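Local coordinates for OBCA, Oxalate Biosynthetic Component A (Burkholderia glumae, PDB 4NNB), which adopts a TIM-barrel fold of the beta-keto acid cleavage enzyme family and holds a magnesium ion and an oxaloacetate ion, at residues A[226-231]-A[249-254]; A[278-283]-A[290-295]; A[348-353]-A[376-381]; A[397-402]-A[427-432]. All coordinates share one frame; numbering follows the deposited sequence.

Interaction 1 of 4, residues A[226-231]-A[249-254]. With MG (magnesium ion), chain B; OAA (oxaloacetate ion), chain C.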
# COMPACT_ATOMS: atom_id res chain seq x y z
N HIS A 226 -0.84 0.90 -10.32
CA HIS A 226 -2.04 1.73 -10.38
C HIS A 226 -1.62 3.14 -10.79
O HIS A 226 -0.45 3.53 -10.63
CB HIS A 226 -2.70 1.88 -9.00
CG HIS A 226 -3.38 0.66 -8.49
ND1 HIS A 226 -4.72 0.65 -8.16
CD2 HIS A 226 -2.91 -0.58 -8.18
CE1 HIS A 226 -5.05 -0.54 -7.68
NE2 HIS A 226 -3.96 -1.31 -7.69
N THR A 227 -2.58 3.92 -11.27
CA THR A 227 -2.42 5.36 -11.42
C THR A 227 -3.41 6.07 -10.51
O THR A 227 -4.35 5.45 -10.00
CB THR A 227 -2.62 5.80 -12.88
OG1 THR A 227 -3.82 5.20 -13.40
CG2 THR A 227 -1.43 5.37 -13.74
N ARG A 228 -3.19 7.37 -10.31
CA ARG A 228 -4.04 8.18 -9.45
C ARG A 228 -4.42 9.47 -10.17
O ARG A 228 -3.63 10.02 -10.92
CB ARG A 228 -3.31 8.57 -8.16
CG ARG A 228 -2.79 7.40 -7.30
CD ARG A 228 -3.91 6.54 -6.76
NE ARG A 228 -3.37 5.57 -5.80
CZ ARG A 228 -3.17 5.84 -4.52
NH1 ARG A 228 -3.50 7.03 -4.02
NH2 ARG A 228 -2.66 4.91 -3.72
N ASP A 229 -5.63 9.96 -9.89
CA ASP A 229 -6.11 11.21 -10.49
C ASP A 229 -5.64 12.40 -9.63
O ASP A 229 -6.02 12.51 -8.46
CB ASP A 229 -7.64 11.13 -10.59
CG ASP A 229 -8.30 12.46 -10.91
OD1 ASP A 229 -7.66 13.35 -11.49
OD2 ASP A 229 -9.50 12.60 -10.58
N LEU A 230 -4.80 13.26 -10.19
CA LEU A 230 -4.26 14.41 -9.46
C LEU A 230 -4.81 15.74 -9.96
O LEU A 230 -4.25 16.80 -9.65
CB LEU A 230 -2.72 14.44 -9.53
CG LEU A 230 -1.92 13.20 -9.13
CD1 LEU A 230 -0.43 13.52 -9.03
CD2 LEU A 230 -2.44 12.62 -7.83
N SER A 231 -5.89 15.71 -10.73
CA SER A 231 -6.43 16.92 -11.36
C SER A 231 -7.06 17.87 -10.34
O SER A 231 -7.26 19.05 -10.64
CB SER A 231 -7.46 16.54 -12.42
OG SER A 231 -8.54 15.83 -11.83
N GLN A 249 -6.01 12.32 -4.50
CA GLN A 249 -5.13 11.26 -5.01
C GLN A 249 -5.92 9.99 -5.31
O GLN A 249 -5.43 8.87 -5.11
CB GLN A 249 -4.00 10.96 -4.01
CG GLN A 249 -3.27 12.21 -3.52
CD GLN A 249 -2.06 11.87 -2.69
OE1 GLN A 249 -1.50 10.77 -2.81
NE2 GLN A 249 -1.63 12.80 -1.84
N ARG A 250 -7.14 10.18 -5.80
CA ARG A 250 -8.11 9.10 -5.95
C ARG A 250 -7.62 8.05 -6.94
O ARG A 250 -7.06 8.37 -7.99
CB ARG A 250 -9.46 9.68 -6.40
CG ARG A 250 -10.58 8.67 -6.48
CD ARG A 250 -11.90 9.30 -6.96
NE ARG A 250 -11.68 10.13 -8.14
CZ ARG A 250 -11.71 9.68 -9.39
NH1 ARG A 250 -11.96 8.40 -9.65
NH2 ARG A 250 -11.48 10.51 -10.40
N ASN A 251 -7.84 6.78 -6.59
CA ASN A 251 -7.48 5.69 -7.48
C ASN A 251 -8.26 5.83 -8.77
O ASN A 251 -9.47 6.01 -8.74
CB ASN A 251 -7.82 4.35 -6.85
CG ASN A 251 -7.39 3.19 -7.71
OD1 ASN A 251 -6.19 3.02 -7.97
ND2 ASN A 251 -8.35 2.38 -8.15
N GLN A 252 -7.55 5.75 -9.89
CA GLN A 252 -8.15 5.97 -11.20
C GLN A 252 -7.20 5.53 -12.32
O GLN A 252 -6.01 5.89 -12.33
CB GLN A 252 -8.49 7.46 -11.37
CG GLN A 252 -9.11 7.79 -12.70
CD GLN A 252 -10.45 7.08 -12.88
OE1 GLN A 252 -11.34 7.20 -12.03
NE2 GLN A 252 -10.58 6.32 -13.96
N ILE A 253 -7.73 4.75 -13.26
CA ILE A 253 -7.01 4.44 -14.48
C ILE A 253 -6.86 5.73 -15.28
O ILE A 253 -7.85 6.30 -15.74
CB ILE A 253 -7.75 3.36 -15.31
CG1 ILE A 253 -7.76 2.02 -14.57
CG2 ILE A 253 -7.09 3.21 -16.68
CD1 ILE A 253 -8.94 1.08 -14.96
N VAL A 254 -5.63 6.19 -15.44
CA VAL A 254 -5.37 7.43 -16.17
C VAL A 254 -4.59 7.07 -17.41
O VAL A 254 -3.41 6.70 -17.34
CB VAL A 254 -4.57 8.43 -15.30
CG1 VAL A 254 -4.30 9.72 -16.09
CG2 VAL A 254 -5.31 8.72 -14.02
MG MG B . -3.98 -3.35 -7.21
O1 OAA C . -7.05 -5.38 -9.58
O2 OAA C . -5.36 -4.11 -8.76
O4 OAA C . -7.47 -2.87 -4.12
O5 OAA C . -9.08 -3.03 -5.76
O3 OAA C . -5.63 -3.01 -6.29
C1 OAA C . -6.51 -4.70 -8.60
C2 OAA C . -7.25 -4.63 -7.28
C3 OAA C . -6.81 -3.54 -6.33
C4 OAA C . -7.84 -3.11 -5.36
O HOH W 1 -5.41 2.82 -11.17
O HOH W 2 -5.13 14.54 -6.16
O HOH W 3 -4.17 -5.35 -6.18
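The imidazole of H226 is gripped at its edge from two directions: ND1 donates to OD1 of N251 at 2.8 Å, nearly in the ring plane, while NE2 binds the magnesium ion at 2.1 Å. The N251 amide is turned 53° from the ring, and its ND2 goes on to the carbonyl of R281. At the rim of the R228 guanidinium, NH1 donates to O of Q249 (2.9 Å), whereas NE and NH2 serve the carbonyls of G14 and P17. The carboxylate of D229 and the guanidinium of R250 stand 75° apart and form a salt bridge, OD2 to NH2, whose hydrogen bond is weak; OD1 of D229 closes an Asx turn with the N of S231. T227 turns OG1 to the crowded position between its backbone N and carbonyl carbon (chi1 48°), where it gives its proton to O of Q252 at 2.5 Å and accepts from N of V254. The antiparallel pairing is short, with R228 and N251 as a non-hydrogen-bonded pair. Ring nitrogen to metal, backed by a second-shell amide that fixes the ring's rotation, is an arrangement characteristic of histidine metal sites; here H224 and E475 complete the protein ligands of the magnesium ion.

Interaction 2 of 4, residues A[278-283]-A[290-295]. With OAA (oxaloacetate ion), chain C.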
# COMPACT_ATOMS: atom_id res chain seq x y z
N THR A 278 -6.76 -3.15 -13.28
CA THR A 278 -8.00 -2.78 -13.96
C THR A 278 -9.06 -2.41 -12.94
O THR A 278 -10.24 -2.26 -13.27
CB THR A 278 -8.50 -3.93 -14.82
OG1 THR A 278 -8.75 -5.07 -13.98
CG2 THR A 278 -7.45 -4.29 -15.88
N SER A 279 -8.64 -2.27 -11.70
CA SER A 279 -9.57 -2.01 -10.60
C SER A 279 -10.22 -0.62 -10.67
O SER A 279 -9.59 0.35 -11.09
CB SER A 279 -8.81 -2.18 -9.28
OG SER A 279 -9.58 -1.70 -8.20
N VAL A 280 -11.50 -0.53 -10.27
CA VAL A 280 -12.11 0.80 -10.10
C VAL A 280 -12.48 1.08 -8.64
O VAL A 280 -13.41 1.84 -8.34
CB VAL A 280 -13.33 1.04 -11.03
CG1 VAL A 280 -12.89 1.04 -12.49
CG2 VAL A 280 -14.42 0.00 -10.80
N ARG A 281 -11.72 0.46 -7.74
CA ARG A 281 -11.84 0.70 -6.30
C ARG A 281 -11.90 2.20 -6.00
O ARG A 281 -11.14 2.99 -6.57
CB ARG A 281 -10.67 0.05 -5.55
CG ARG A 281 -10.35 0.71 -4.20
CD ARG A 281 -10.56 -0.19 -2.99
NE ARG A 281 -9.40 -1.04 -2.74
CZ ARG A 281 -8.93 -1.37 -1.54
NH1 ARG A 281 -9.51 -0.96 -0.42
NH2 ARG A 281 -7.87 -2.15 -1.47
N GLY A 282 -12.82 2.56 -5.11
CA GLY A 282 -13.01 3.95 -4.72
C GLY A 282 -13.95 4.66 -5.67
O GLY A 282 -14.42 5.77 -5.40
N ASP A 283 -14.22 4.02 -6.80
CA ASP A 283 -14.93 4.67 -7.89
C ASP A 283 -16.04 3.77 -8.41
O ASP A 283 -15.93 3.19 -9.50
CB ASP A 283 -13.95 5.02 -9.02
CG ASP A 283 -14.60 5.78 -10.15
OD1 ASP A 283 -15.82 6.05 -10.10
OD2 ASP A 283 -13.88 6.11 -11.12
N LYS A 290 -15.50 0.60 -20.51
CA LYS A 290 -14.40 0.13 -21.34
C LYS A 290 -13.08 0.78 -20.91
O LYS A 290 -12.01 0.33 -21.30
CB LYS A 290 -14.69 0.42 -22.82
CG LYS A 290 -14.74 1.90 -23.17
CD LYS A 290 -15.15 2.13 -24.64
CE LYS A 290 -14.26 1.34 -25.61
NZ LYS A 290 -14.39 1.79 -27.04
N LEU A 291 -13.16 1.83 -20.09
CA LEU A 291 -11.97 2.41 -19.48
C LEU A 291 -11.15 1.32 -18.76
O LEU A 291 -9.91 1.39 -18.73
CB LEU A 291 -12.34 3.56 -18.53
CG LEU A 291 -11.18 4.30 -17.84
CD1 LEU A 291 -10.23 4.93 -18.88
CD2 LEU A 291 -11.69 5.34 -16.86
N ARG A 292 -11.83 0.30 -18.25
CA ARG A 292 -11.17 -0.77 -17.50
C ARG A 292 -10.31 -1.69 -18.35
O ARG A 292 -9.62 -2.55 -17.82
CB ARG A 292 -12.19 -1.57 -16.69
CG ARG A 292 -12.94 -0.73 -15.65
CD ARG A 292 -13.86 -1.59 -14.80
NE ARG A 292 -13.09 -2.44 -13.88
CZ ARG A 292 -13.64 -3.29 -13.02
NH1 ARG A 292 -14.96 -3.42 -12.94
NH2 ARG A 292 -12.85 -4.00 -12.22
N ARG A 293 -10.34 -1.51 -19.67
CA ARG A 293 -9.39 -2.17 -20.56
C ARG A 293 -8.72 -1.21 -21.56
O ARG A 293 -7.89 -1.62 -22.35
CB ARG A 293 -10.07 -3.33 -21.34
CG ARG A 293 -11.34 -2.92 -22.07
CD ARG A 293 -12.06 -4.12 -22.71
NE ARG A 293 -13.37 -3.73 -23.22
CZ ARG A 293 -14.48 -3.68 -22.49
NH1 ARG A 293 -14.47 -4.03 -21.21
NH2 ARG A 293 -15.62 -3.28 -23.06
N ALA A 294 -9.08 0.08 -21.52
CA ALA A 294 -8.54 1.04 -22.48
C ALA A 294 -7.01 1.20 -22.39
O ALA A 294 -6.35 1.53 -23.37
CB ALA A 294 -9.23 2.39 -22.34
N HIS A 295 -6.45 0.94 -21.21
CA HIS A 295 -5.00 0.95 -21.02
C HIS A 295 -4.35 -0.37 -21.40
O HIS A 295 -3.13 -0.51 -21.30
CB HIS A 295 -4.61 1.34 -19.59
CG HIS A 295 -5.23 0.47 -18.52
ND1 HIS A 295 -6.44 -0.17 -18.68
CD2 HIS A 295 -4.80 0.18 -17.27
CE1 HIS A 295 -6.73 -0.84 -17.58
NE2 HIS A 295 -5.75 -0.64 -16.71
O1 OAA C . -7.05 -5.38 -9.58
O2 OAA C . -5.36 -4.11 -8.76
O4 OAA C . -7.47 -2.87 -4.12
O5 OAA C . -9.08 -3.03 -5.76
O3 OAA C . -5.63 -3.01 -6.29
C1 OAA C . -6.51 -4.70 -8.60
C2 OAA C . -7.25 -4.63 -7.28
C3 OAA C . -6.81 -3.54 -6.33
C4 OAA C . -7.84 -3.11 -5.36
O HOH W 4 -10.26 -5.50 -11.76
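V280 lays its CG2 methyl over one face of the R292 guanidinium, 3.9 Å above the plane and offset toward the rim, while its CG1 packs against the aliphatic part of the same arginine, 3.6 Å from CG of R292. The two side chains cross at about a right angle. With one face covered in this way, the guanidinium presents its edge to the backbone of T278: NE donates to O of T278 at 2.9 Å, in the guanidinium plane and nearly along the C=O axis, and NH2 adds a weak second bond to the same oxygen. The bend at chi3 (71°) swings the planar group round to meet that carbonyl. NH1 also donates to the carbonyls of A287 and D325, and NH2 to OD1 of N326. The contact thus ties the short helix 291-294 to the loop that follows barrel strand 273-276, a loop that lines the ligand pocket. Within it, OG of S279 accepts from N of R281 in an ST turn and donates to O5 of oxaloacetate at 2.8 Å. R281, inside a type II turn from V280 to D283, directs NE and NH2 to a single carboxylate oxygen, O4 of oxaloacetate, with NH2 at 2.8 Å. Beside R292, CG2 of T278 lies 3.9 Å from CE1 of H295, whose NE2 is hydrogen-bonded to the carbonyl of S277.

Interaction 3 of 4, residues A[348-353]-A[376-381]. With OAA (oxaloacetate ion), chain C.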
# COMPACT_ATOMS: atom_id res chain seq x y z
N GLU A 348 -7.04 -11.85 -9.44
CA GLU A 348 -6.93 -11.32 -8.08
C GLU A 348 -7.93 -12.08 -7.23
O GLU A 348 -9.13 -11.81 -7.30
CB GLU A 348 -7.28 -9.83 -8.01
CG GLU A 348 -6.52 -8.93 -8.94
CD GLU A 348 -5.04 -8.90 -8.65
OE1 GLU A 348 -4.57 -8.05 -7.85
OE2 GLU A 348 -4.34 -9.72 -9.26
N VAL A 349 -7.45 -13.02 -6.43
CA VAL A 349 -8.35 -13.84 -5.62
C VAL A 349 -8.70 -13.13 -4.31
O VAL A 349 -8.05 -13.33 -3.27
CB VAL A 349 -7.76 -15.23 -5.35
CG1 VAL A 349 -8.80 -16.11 -4.67
CG2 VAL A 349 -7.30 -15.89 -6.66
N PHE A 350 -9.73 -12.29 -4.36
CA PHE A 350 -10.15 -11.51 -3.20
C PHE A 350 -11.01 -12.33 -2.23
O PHE A 350 -11.05 -12.04 -1.04
CB PHE A 350 -10.97 -10.29 -3.63
CG PHE A 350 -10.14 -9.13 -4.13
CD1 PHE A 350 -9.99 -8.89 -5.50
CD2 PHE A 350 -9.52 -8.26 -3.23
CE1 PHE A 350 -9.24 -7.81 -5.97
CE2 PHE A 350 -8.76 -7.18 -3.68
CZ PHE A 350 -8.61 -6.95 -5.04
N ASN A 351 -11.72 -13.33 -2.75
CA ASN A 351 -12.78 -13.97 -1.97
C ASN A 351 -13.11 -15.36 -2.49
O ASN A 351 -12.63 -15.76 -3.56
CB ASN A 351 -14.04 -13.08 -1.94
CG ASN A 351 -14.53 -12.70 -3.34
OD1 ASN A 351 -14.48 -13.51 -4.26
ND2 ASN A 351 -14.97 -11.46 -3.50
N HIS A 352 -13.93 -16.11 -1.76
CA HIS A 352 -14.27 -17.47 -2.19
C HIS A 352 -15.13 -17.48 -3.46
O HIS A 352 -15.03 -18.41 -4.27
CB HIS A 352 -14.95 -18.26 -1.07
CG HIS A 352 -14.01 -18.64 0.03
ND1 HIS A 352 -13.07 -19.65 -0.10
CD2 HIS A 352 -13.84 -18.14 1.28
CE1 HIS A 352 -12.38 -19.76 1.02
NE2 HIS A 352 -12.81 -18.84 1.87
N ALA A 353 -15.97 -16.47 -3.63
CA ALA A 353 -16.76 -16.35 -4.85
C ALA A 353 -15.84 -16.38 -6.07
O ALA A 353 -16.12 -17.05 -7.07
CB ALA A 353 -17.59 -15.08 -4.83
N MET A 376 -3.29 -14.30 -7.74
CA MET A 376 -2.74 -13.58 -6.59
C MET A 376 -3.72 -13.73 -5.44
O MET A 376 -4.88 -13.32 -5.55
CB MET A 376 -2.51 -12.09 -6.93
CG MET A 376 -2.05 -11.23 -5.75
SD MET A 376 -0.39 -11.72 -5.19
CE MET A 376 0.55 -11.28 -6.63
N LEU A 377 -3.27 -14.36 -4.35
CA LEU A 377 -4.12 -14.52 -3.17
C LEU A 377 -4.11 -13.22 -2.35
O LEU A 377 -3.08 -12.83 -1.80
CB LEU A 377 -3.65 -15.70 -2.30
CG LEU A 377 -3.57 -17.07 -3.00
CD1 LEU A 377 -3.09 -18.14 -1.99
CD2 LEU A 377 -4.93 -17.46 -3.63
N VAL A 378 -5.26 -12.54 -2.30
CA VAL A 378 -5.37 -11.32 -1.49
C VAL A 378 -5.72 -11.73 -0.06
O VAL A 378 -6.84 -11.56 0.41
CB VAL A 378 -6.41 -10.34 -2.08
CG1 VAL A 378 -6.31 -8.97 -1.38
CG2 VAL A 378 -6.21 -10.18 -3.58
N ALA A 379 -4.73 -12.32 0.61
CA ALA A 379 -4.99 -12.91 1.92
C ALA A 379 -5.00 -11.87 3.03
O ALA A 379 -4.26 -10.88 2.98
CB ALA A 379 -3.97 -14.00 2.22
N GLY A 380 -5.84 -12.09 4.03
CA GLY A 380 -5.84 -11.28 5.24
C GLY A 380 -6.67 -10.02 5.15
O GLY A 380 -6.70 -9.22 6.09
N VAL A 381 -7.33 -9.83 4.01
CA VAL A 381 -8.20 -8.67 3.84
C VAL A 381 -9.65 -9.15 3.94
O VAL A 381 -10.09 -9.98 3.13
CB VAL A 381 -7.96 -7.99 2.47
CG1 VAL A 381 -8.92 -6.81 2.27
CG2 VAL A 381 -6.52 -7.52 2.37
O1 OAA C . -7.05 -5.38 -9.58
O2 OAA C . -5.36 -4.11 -8.76
O4 OAA C . -7.47 -2.87 -4.12
O5 OAA C . -9.08 -3.03 -5.76
O3 OAA C . -5.63 -3.01 -6.29
C1 OAA C . -6.51 -4.70 -8.60
C2 OAA C . -7.25 -4.63 -7.28
C3 OAA C . -6.81 -3.54 -6.33
C4 OAA C . -7.84 -3.11 -5.36
O HOH W 5 -9.34 -10.00 -0.08
O HOH W 6 -9.76 -12.45 1.59
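E348 lies beside M376, both side chains pointing the same way, with OE2 of E348 3.8 Å from CB of M376. Its chain bends at chi2 (-64°), and CG comes to 3.6 Å from O1 of oxaloacetate; this is an approach by a methylene group at the wall of the pocket. At V349 the parallel pairing is carried by the backbone, whose N donates to O of M376 at 2.7 Å and whose O accepts from N of V378 at 3.1 Å. V349 faces the other side of the sheet, where its CB meets CD2 of L377 at 4.0 Å. F350 follows as the strand ends. One face of its ring receives CG2 of V378 in a CH-pi contact, 4.0 Å from the ring centroid and 15° off the normal, and CG1 of V378 touches CD2 and CE2 along the same ring. The far edge of the phenyl turns to the ligand, with CZ 3.5 Å from C2 of oxaloacetate. V378 thus backs the F350 ring, an aromatic wall of the pocket, from the second shell. Beyond the ring, N351 occupies the N-cap position of helix 352-359, and its OD1 accepts from N of I354. In this TIM-barrel framework, strand 344-349 runs between strands 308-311 and 373-378, and strand 444-449 pairs with the latter on its other side. Outside the sheet, helix 416-440 covers L377 through V434 and L437, while H352 leans on V433 of the same helix.

Interaction 4 of 4, residues A[397-402]-A[427-432]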
# COMPACT_ATOMS: atom_id res chain seq x y z
N SER A 397 -14.19 -13.96 3.13
CA SER A 397 -12.74 -13.79 3.16
C SER A 397 -12.01 -15.12 2.93
O SER A 397 -12.50 -16.17 3.34
CB SER A 397 -12.30 -13.21 4.51
OG SER A 397 -13.10 -12.10 4.89
N LEU A 398 -10.85 -15.07 2.30
CA LEU A 398 -10.05 -16.29 2.12
C LEU A 398 -9.66 -16.86 3.47
O LEU A 398 -9.79 -18.07 3.72
CB LEU A 398 -8.80 -16.00 1.30
CG LEU A 398 -8.96 -15.51 -0.13
CD1 LEU A 398 -7.58 -15.53 -0.79
CD2 LEU A 398 -9.95 -16.38 -0.89
N ILE A 399 -9.14 -16.00 4.34
CA ILE A 399 -8.93 -16.35 5.74
C ILE A 399 -10.16 -15.83 6.46
O ILE A 399 -10.36 -14.62 6.55
CB ILE A 399 -7.66 -15.68 6.31
CG1 ILE A 399 -6.42 -16.09 5.51
CG2 ILE A 399 -7.49 -16.05 7.79
CD1 ILE A 399 -5.11 -15.39 5.94
N ALA A 400 -11.00 -16.74 6.93
CA ALA A 400 -12.23 -16.37 7.63
C ALA A 400 -11.94 -15.28 8.66
O ALA A 400 -10.91 -15.33 9.33
CB ALA A 400 -12.86 -17.59 8.28
N ARG A 401 -12.83 -14.30 8.76
CA ARG A 401 -12.57 -13.15 9.62
C ARG A 401 -12.30 -13.58 11.06
O ARG A 401 -11.38 -13.07 11.69
CB ARG A 401 -13.70 -12.12 9.58
CG ARG A 401 -13.48 -10.98 10.59
CD ARG A 401 -14.40 -9.79 10.35
NE ARG A 401 -14.04 -8.67 11.23
CZ ARG A 401 -14.16 -7.38 10.90
NH1 ARG A 401 -13.80 -6.44 11.76
NH2 ARG A 401 -14.62 -7.04 9.70
N VAL A 402 -13.07 -14.54 11.57
CA VAL A 402 -12.87 -15.03 12.93
C VAL A 402 -11.47 -15.62 13.11
O VAL A 402 -10.83 -15.42 14.15
CB VAL A 402 -13.96 -16.03 13.38
CG1 VAL A 402 -15.30 -15.34 13.47
CG2 VAL A 402 -14.04 -17.21 12.42
N ILE A 427 -2.17 -21.14 7.01
CA ILE A 427 -2.04 -22.29 6.12
C ILE A 427 -3.31 -23.14 6.07
O ILE A 427 -3.73 -23.56 4.99
CB ILE A 427 -0.81 -23.16 6.49
CG1 ILE A 427 0.47 -22.39 6.19
CG2 ILE A 427 -0.81 -24.46 5.71
CD1 ILE A 427 1.74 -23.18 6.42
N GLY A 428 -3.93 -23.38 7.23
CA GLY A 428 -5.15 -24.16 7.30
C GLY A 428 -6.30 -23.52 6.53
O GLY A 428 -7.11 -24.21 5.91
N GLN A 429 -6.37 -22.19 6.57
CA GLN A 429 -7.40 -21.48 5.83
C GLN A 429 -7.10 -21.44 4.34
O GLN A 429 -7.99 -21.61 3.51
CB GLN A 429 -7.58 -20.07 6.39
CG GLN A 429 -8.25 -20.02 7.74
CD GLN A 429 -9.72 -20.34 7.64
OE1 GLN A 429 -10.49 -19.58 7.05
NE2 GLN A 429 -10.12 -21.48 8.20
N LEU A 430 -5.83 -21.21 3.99
CA LEU A 430 -5.47 -20.97 2.60
C LEU A 430 -5.24 -22.26 1.82
O LEU A 430 -5.38 -22.26 0.59
CB LEU A 430 -4.24 -20.05 2.50
CG LEU A 430 -4.45 -18.61 2.98
CD1 LEU A 430 -3.11 -17.86 3.02
CD2 LEU A 430 -5.45 -17.90 2.06
N ARG A 431 -4.89 -23.34 2.51
CA ARG A 431 -4.55 -24.60 1.83
C ARG A 431 -5.63 -25.11 0.86
O ARG A 431 -5.30 -25.41 -0.29
CB ARG A 431 -4.14 -25.70 2.83
CG ARG A 431 -3.91 -27.07 2.19
CD ARG A 431 -2.44 -27.35 2.02
NE ARG A 431 -1.80 -27.53 3.32
CZ ARG A 431 -0.49 -27.44 3.53
NH1 ARG A 431 0.32 -27.16 2.52
NH2 ARG A 431 0.00 -27.61 4.74
N PRO A 432 -6.90 -25.21 1.30
CA PRO A 432 -7.90 -25.73 0.37
C PRO A 432 -8.13 -24.79 -0.81
O PRO A 432 -8.49 -25.27 -1.88
CB PRO A 432 -9.18 -25.79 1.22
CG PRO A 432 -8.75 -25.62 2.63
CD PRO A 432 -7.50 -24.83 2.60
O HOH W 7 -11.73 -19.75 4.44
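The backbones of 397-402 and 427-432 come nearest at I399 and Q429, whose CA atoms are 5.4 Å apart, where an irregular turn leading into helix 401-413 meets the side of helix 416-440. Q429 carries the polar part of the contact. Its CB and CG pass beside I399, with CG 4.0 Å from CG2 of I399, and a bend at chi2 (-72°) turns the amide back toward the start of the neighbouring helix. There OE1 accepts from N of A400 at 2.9 Å, a fairly straight bond with 165° at the hydrogen, although the donor is tilted 29° from the amide's carbonyl plane. The methyl of A400 also lies against this oxygen, CB to OE1 3.3 Å. A water donates to both OE1 of Q429 and O of L398, so the same amide oxygen is held by a backbone N-H and a water that bridges it to the backbone two residues earlier.

A400 is the N-cap residue of helix 401-413; the arrangement is thus a loop-to-helix contact, in which a glutamine of helix 416-440 holds the chain at the N-cap of helix 401-413. R401, the residue after A400, donates its backbone N to OD2 of D395. On the apolar side CD2 of L430 touches both CB of L398 (3.9 Å) and CG1 of I399 (4.0 Å). The L430 side chain also reaches V461 and L465 of helix 458-465 and A379, and I399 packs on R404 and I407 of the helix that follows, 401-413.

Followed from the N terminus, the four contacts come in series, none nested in or crossing another. Interaction 1 closes a loop of 17 intervening residues, largely strand, and interaction 2 a tight one of six. These two touch directly: NE2 of Q252 packs on CD2 of L291, so the segment that backs a metal ligand meets the short helix beside the oxaloacetate loop. Interaction 3 spans the mostly helical crossover between adjacent parallel strands and reaches the same ligand and the same sheet as interaction 1. Interaction 4 closes a helical excursion farther out and packs against interaction 3, where L398 meets V349 and N351, joining the outer helices to the strand ends.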